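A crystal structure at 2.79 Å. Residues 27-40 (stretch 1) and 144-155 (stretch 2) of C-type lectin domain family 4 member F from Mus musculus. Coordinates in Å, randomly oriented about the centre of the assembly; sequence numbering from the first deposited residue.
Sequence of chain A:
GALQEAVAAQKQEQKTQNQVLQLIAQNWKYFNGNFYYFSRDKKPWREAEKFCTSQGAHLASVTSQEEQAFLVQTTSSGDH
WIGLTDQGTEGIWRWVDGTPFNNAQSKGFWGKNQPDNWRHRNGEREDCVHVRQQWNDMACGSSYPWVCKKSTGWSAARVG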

# COMPACT_ATOMS: atom_id res chain seq x y z
N ASN A 27 -1.37 -5.92 4.55
CA ASN A 27 -0.96 -5.26 5.79
C ASN A 27 0.40 -5.76 6.26
O ASN A 27 0.59 -6.12 7.43
CB ASN A 27 -2.02 -5.45 6.88
CG ASN A 27 -2.77 -4.16 7.21
OD1 ASN A 27 -2.24 -3.06 7.04
ND2 ASN A 27 -4.00 -4.29 7.67
N TRP A 28 1.36 -5.80 5.33
CA TRP A 28 2.77 -5.91 5.68
C TRP A 28 3.32 -4.49 5.77
O TRP A 28 3.12 -3.68 4.86
CB TRP A 28 3.55 -6.72 4.65
CG TRP A 28 3.36 -8.20 4.77
CD1 TRP A 28 2.27 -8.91 4.37
CD2 TRP A 28 4.28 -9.15 5.33
NE1 TRP A 28 2.46 -10.25 4.64
CE2 TRP A 28 3.68 -10.42 5.24
CE3 TRP A 28 5.55 -9.05 5.92
CZ2 TRP A 28 4.30 -11.58 5.69
CZ3 TRP A 28 6.17 -10.20 6.37
CH2 TRP A 28 5.54 -11.45 6.25
N LYS A 29 4.00 -4.18 6.87
CA LYS A 29 4.56 -2.85 7.07
C LYS A 29 6.07 -2.87 6.84
O LYS A 29 6.76 -3.79 7.29
CB LYS A 29 4.23 -2.33 8.47
CG LYS A 29 2.86 -1.65 8.54
CD LYS A 29 1.73 -2.68 8.46
CE LYS A 29 0.35 -2.03 8.55
NZ LYS A 29 -0.08 -1.38 7.28
N TYR A 30 6.56 -1.86 6.12
CA TYR A 30 7.97 -1.77 5.79
C TYR A 30 8.75 -1.07 6.89
O TYR A 30 8.25 -0.12 7.52
CB TYR A 30 8.16 -1.01 4.47
CG TYR A 30 9.60 -0.74 4.11
CD1 TYR A 30 10.26 0.39 4.59
CD2 TYR A 30 10.31 -1.62 3.30
CE1 TYR A 30 11.58 0.64 4.26
CE2 TYR A 30 11.63 -1.38 2.97
CZ TYR A 30 12.26 -0.25 3.45
OH TYR A 30 13.58 -0.01 3.13
N PHE A 31 9.98 -1.52 7.11
CA PHE A 31 10.87 -0.87 8.06
C PHE A 31 12.30 -1.29 7.76
O PHE A 31 12.63 -2.48 7.83
CB PHE A 31 10.50 -1.22 9.50
CG PHE A 31 11.48 -0.71 10.52
CD1 PHE A 31 11.38 0.58 11.02
CD2 PHE A 31 12.51 -1.52 10.97
CE1 PHE A 31 12.29 1.05 11.95
CE2 PHE A 31 13.42 -1.05 11.90
CZ PHE A 31 13.31 0.23 12.39
N ASN A 32 13.14 -0.32 7.41
CA ASN A 32 14.59 -0.49 7.28
C ASN A 32 14.96 -1.80 6.59
O ASN A 32 15.65 -2.66 7.13
CB ASN A 32 15.27 -0.39 8.64
CG ASN A 32 15.59 1.05 9.03
OD1 ASN A 32 15.74 1.92 8.17
ND2 ASN A 32 15.70 1.31 10.33
N GLY A 33 14.48 -1.94 5.35
CA GLY A 33 14.88 -2.99 4.45
C GLY A 33 13.98 -4.21 4.43
O GLY A 33 13.87 -4.87 3.39
N ASN A 34 13.32 -4.52 5.54
CA ASN A 34 12.48 -5.70 5.65
C ASN A 34 11.01 -5.31 5.75
O ASN A 34 10.66 -4.18 6.08
CB ASN A 34 12.90 -6.57 6.84
CG ASN A 34 14.35 -7.02 6.76
OD1 ASN A 34 14.68 -7.93 6.00
ND2 ASN A 34 15.22 -6.39 7.55
N PHE A 35 10.15 -6.29 5.46
CA PHE A 35 8.72 -6.16 5.66
C PHE A 35 8.29 -6.96 6.88
O PHE A 35 8.76 -8.08 7.10
CB PHE A 35 7.95 -6.63 4.43
CG PHE A 35 7.91 -5.62 3.31
CD1 PHE A 35 6.98 -4.60 3.32
CD2 PHE A 35 8.81 -5.70 2.26
CE1 PHE A 35 6.94 -3.67 2.29
CE2 PHE A 35 8.78 -4.78 1.23
CZ PHE A 35 7.85 -3.76 1.24
N TYR A 36 7.42 -6.37 7.70
CA TYR A 36 6.95 -6.99 8.92
C TYR A 36 5.44 -7.15 8.87
O TYR A 36 4.73 -6.29 8.34
CB TYR A 36 7.32 -6.14 10.14
CG TYR A 36 8.81 -5.97 10.34
CD1 TYR A 36 9.53 -5.06 9.58
CD2 TYR A 36 9.48 -6.72 11.29
CE1 TYR A 36 10.89 -4.91 9.77
CE2 TYR A 36 10.84 -6.57 11.49
CZ TYR A 36 11.54 -5.66 10.73
OH TYR A 36 12.89 -5.52 10.93
N TYR A 37 4.95 -8.28 9.39
CA TYR A 37 3.53 -8.57 9.46
C TYR A 37 3.14 -8.81 10.91
O TYR A 37 3.65 -9.74 11.55
CB TYR A 37 3.17 -9.78 8.60
CG TYR A 37 1.73 -10.21 8.72
CD1 TYR A 37 0.75 -9.66 7.90
CD2 TYR A 37 1.35 -11.17 9.65
CE1 TYR A 37 -0.58 -10.06 8.01
CE2 TYR A 37 0.03 -11.57 9.76
CZ TYR A 37 -0.93 -11.01 8.94
OH TYR A 37 -2.24 -11.41 9.06
N PHE A 38 2.22 -8.00 11.43
CA PHE A 38 1.70 -8.14 12.78
C PHE A 38 0.36 -8.85 12.70
O PHE A 38 -0.58 -8.34 12.08
CB PHE A 38 1.58 -6.78 13.47
CG PHE A 38 2.90 -6.08 13.61
CD1 PHE A 38 3.44 -5.37 12.55
CD2 PHE A 38 3.62 -6.15 14.79
CE1 PHE A 38 4.66 -4.73 12.66
CE2 PHE A 38 4.84 -5.51 14.91
CZ PHE A 38 5.36 -4.80 13.85
N SER A 39 0.28 -10.04 13.29
CA SER A 39 -0.86 -10.92 13.05
C SER A 39 -2.13 -10.36 13.69
O SER A 39 -2.09 -9.58 14.65
CB SER A 39 -0.57 -12.33 13.58
OG SER A 39 -0.47 -12.33 14.99
N ARG A 40 -3.26 -10.77 13.13
CA ARG A 40 -4.57 -10.44 13.68
C ARG A 40 -5.18 -11.59 14.48
O ARG A 40 -6.07 -11.35 15.30
CB ARG A 40 -5.53 -10.03 12.55
CG ARG A 40 -5.83 -11.12 11.53
CD ARG A 40 -6.61 -10.56 10.34
NE ARG A 40 -5.80 -10.49 9.13
CZ ARG A 40 -5.66 -11.48 8.26
NH1 ARG A 40 -6.29 -12.64 8.46
NH2 ARG A 40 -4.90 -11.33 7.18
N TYR A 144 -0.13 -17.02 21.49
CA TYR A 144 0.02 -15.58 21.37
C TYR A 144 -0.02 -15.17 19.90
O TYR A 144 0.14 -16.01 19.01
CB TYR A 144 1.35 -15.09 21.97
CG TYR A 144 1.42 -15.17 23.47
CD1 TYR A 144 0.95 -14.12 24.26
CD2 TYR A 144 1.96 -16.27 24.11
CE1 TYR A 144 1.01 -14.19 25.64
CE2 TYR A 144 2.03 -16.35 25.48
CZ TYR A 144 1.56 -15.30 26.24
OH TYR A 144 1.63 -15.38 27.61
N PRO A 145 -0.24 -13.89 19.61
CA PRO A 145 0.01 -13.39 18.25
C PRO A 145 1.51 -13.36 17.97
O PRO A 145 2.30 -13.75 18.83
CB PRO A 145 -0.62 -12.00 18.24
CG PRO A 145 -0.61 -11.58 19.69
CD PRO A 145 -0.75 -12.84 20.51
N TRP A 146 1.91 -12.90 16.79
CA TRP A 146 3.31 -12.99 16.40
C TRP A 146 3.64 -11.89 15.40
O TRP A 146 2.79 -11.10 15.00
CB TRP A 146 3.62 -14.35 15.78
CG TRP A 146 2.89 -14.57 14.48
CD1 TRP A 146 3.34 -14.27 13.23
CD2 TRP A 146 1.58 -15.13 14.32
NE1 TRP A 146 2.39 -14.61 12.30
CE2 TRP A 146 1.30 -15.14 12.94
CE3 TRP A 146 0.62 -15.62 15.20
CZ2 TRP A 146 0.11 -15.62 12.42
CZ3 TRP A 146 -0.57 -16.10 14.69
CH2 TRP A 146 -0.82 -16.10 13.31
N VAL A 147 4.91 -11.85 14.99
CA VAL A 147 5.38 -10.93 13.96
C VAL A 147 6.34 -11.68 13.03
O VAL A 147 7.30 -12.30 13.50
CB VAL A 147 6.05 -9.69 14.58
CG1 VAL A 147 7.14 -10.11 15.56
CG2 VAL A 147 6.60 -8.78 13.50
N CYS A 148 6.08 -11.60 11.73
CA CYS A 148 6.96 -12.18 10.72
C CYS A 148 7.87 -11.10 10.15
O CYS A 148 7.53 -9.91 10.14
CB CYS A 148 6.16 -12.81 9.58
SG CYS A 148 4.87 -14.00 10.04
N LYS A 149 9.04 -11.52 9.65
CA LYS A 149 9.96 -10.62 8.97
C LYS A 149 10.35 -11.20 7.61
O LYS A 149 10.55 -12.41 7.48
CB LYS A 149 11.23 -10.35 9.80
CG LYS A 149 12.22 -9.41 9.12
CD LYS A 149 13.13 -8.70 10.11
CE LYS A 149 14.35 -9.54 10.47
NZ LYS A 149 15.32 -8.78 11.32
N LYS A 150 10.48 -10.32 6.62
CA LYS A 150 10.76 -10.72 5.25
C LYS A 150 11.79 -9.78 4.66
O LYS A 150 11.77 -8.57 4.91
CB LYS A 150 9.48 -10.70 4.40
CG LYS A 150 9.70 -11.05 2.94
CD LYS A 150 8.39 -11.05 2.17
CE LYS A 150 7.59 -12.33 2.40
NZ LYS A 150 7.84 -13.34 1.33
N SER A 151 12.70 -10.35 3.87
CA SER A 151 13.78 -9.60 3.26
C SER A 151 13.42 -9.20 1.83
O SER A 151 12.63 -9.87 1.16
CB SER A 151 15.07 -10.43 3.24
OG SER A 151 15.39 -10.91 4.54
N THR A 152 14.01 -8.09 1.39
CA THR A 152 13.83 -7.61 0.03
C THR A 152 15.05 -6.78 -0.36
O THR A 152 15.78 -6.28 0.50
CB THR A 152 12.55 -6.76 -0.13
OG1 THR A 152 12.37 -5.95 1.04
CG2 THR A 152 11.33 -7.64 -0.35
N GLY A 153 15.26 -6.66 -1.67
CA GLY A 153 16.26 -5.75 -2.19
C GLY A 153 15.61 -4.46 -2.65
O GLY A 153 16.04 -3.84 -3.63
N TRP A 154 14.57 -4.06 -1.93
CA TRP A 154 13.70 -2.95 -2.31
C TRP A 154 13.72 -1.88 -1.24
O TRP A 154 13.64 -2.17 -0.05
CB TRP A 154 12.27 -3.47 -2.53
CG TRP A 154 11.30 -2.44 -2.99
CD1 TRP A 154 11.05 -2.08 -4.28
CD2 TRP A 154 10.44 -1.64 -2.18
NE1 TRP A 154 10.09 -1.10 -4.32
CE2 TRP A 154 9.70 -0.81 -3.04
CE3 TRP A 154 10.23 -1.54 -0.80
CZ2 TRP A 154 8.76 0.11 -2.57
CZ3 TRP A 154 9.30 -0.62 -0.33
CH2 TRP A 154 8.58 0.19 -1.22
N SER A 155 13.83 -0.62 -1.68
CA SER A 155 13.86 0.51 -0.77
C SER A 155 13.27 1.75 -1.43
O SER A 155 13.16 1.82 -2.65
CB SER A 155 15.29 0.80 -0.31
OG SER A 155 16.12 1.15 -1.40

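The two stretches, more than a hundred residues apart in sequence, meet as antiparallel strands and together bury 924 Å². Phe 35, Ser 39 and Lys 150 are the residues most covered by the opposite stretch: Phe 35 and Lys 150 pair with each other in the sheet, and Ser 39 closes the end near Trp 146.

Phe 35 and Lys 150 form a hydrogen-bonded pair, with Phe 35 N to Lys 150 O and Lys 150 N to Phe 35 O both at 2.9 Å. Their side chains lie on the same face of the sheet as those of Tyr 37 and Cys 148, the next such pair, in which Tyr 37 N to Cys 148 O and Cys 148 N to Tyr 37 O are each 3.1 Å. The long aliphatic chain of Lys 150 suits its place: its CB packs 3.9 Å from CZ3 of Trp 28, while its end leads away to a hydrogen bond elsewhere in the structure. The buried Trp 28 also reaches Cys 148, CH2 to CB at 3.7 Å.

The Phe 35 ring extends to Trp 154, CZ to CZ3 at 3.8 Å, with the planes near parallel but slid apart. Trp 154 in turn directs its edge toward the face of Tyr 30, so one indole joins two aromatic residues of the hairpin. Beside them, Thr 152 OG1 donates to Gly 33 O at 3.0 Å, tying down the turn, where the backbone angles of Gly 33 call for glycine.

At the other end, small Ser 39 fits closely against Trp 146. Its CB sits over the indole face, 3.4 Å from CE2, while its OG accepts from Trp 146 N at 3.0 Å; Ser 39 N returns a bond to Trp 146 O at 3.2 Å. On the sheet face shared by Tyr 36 and Phe 38, Val 147 places CG2 over the Phe 38 ring, 4.0 Å from CE2.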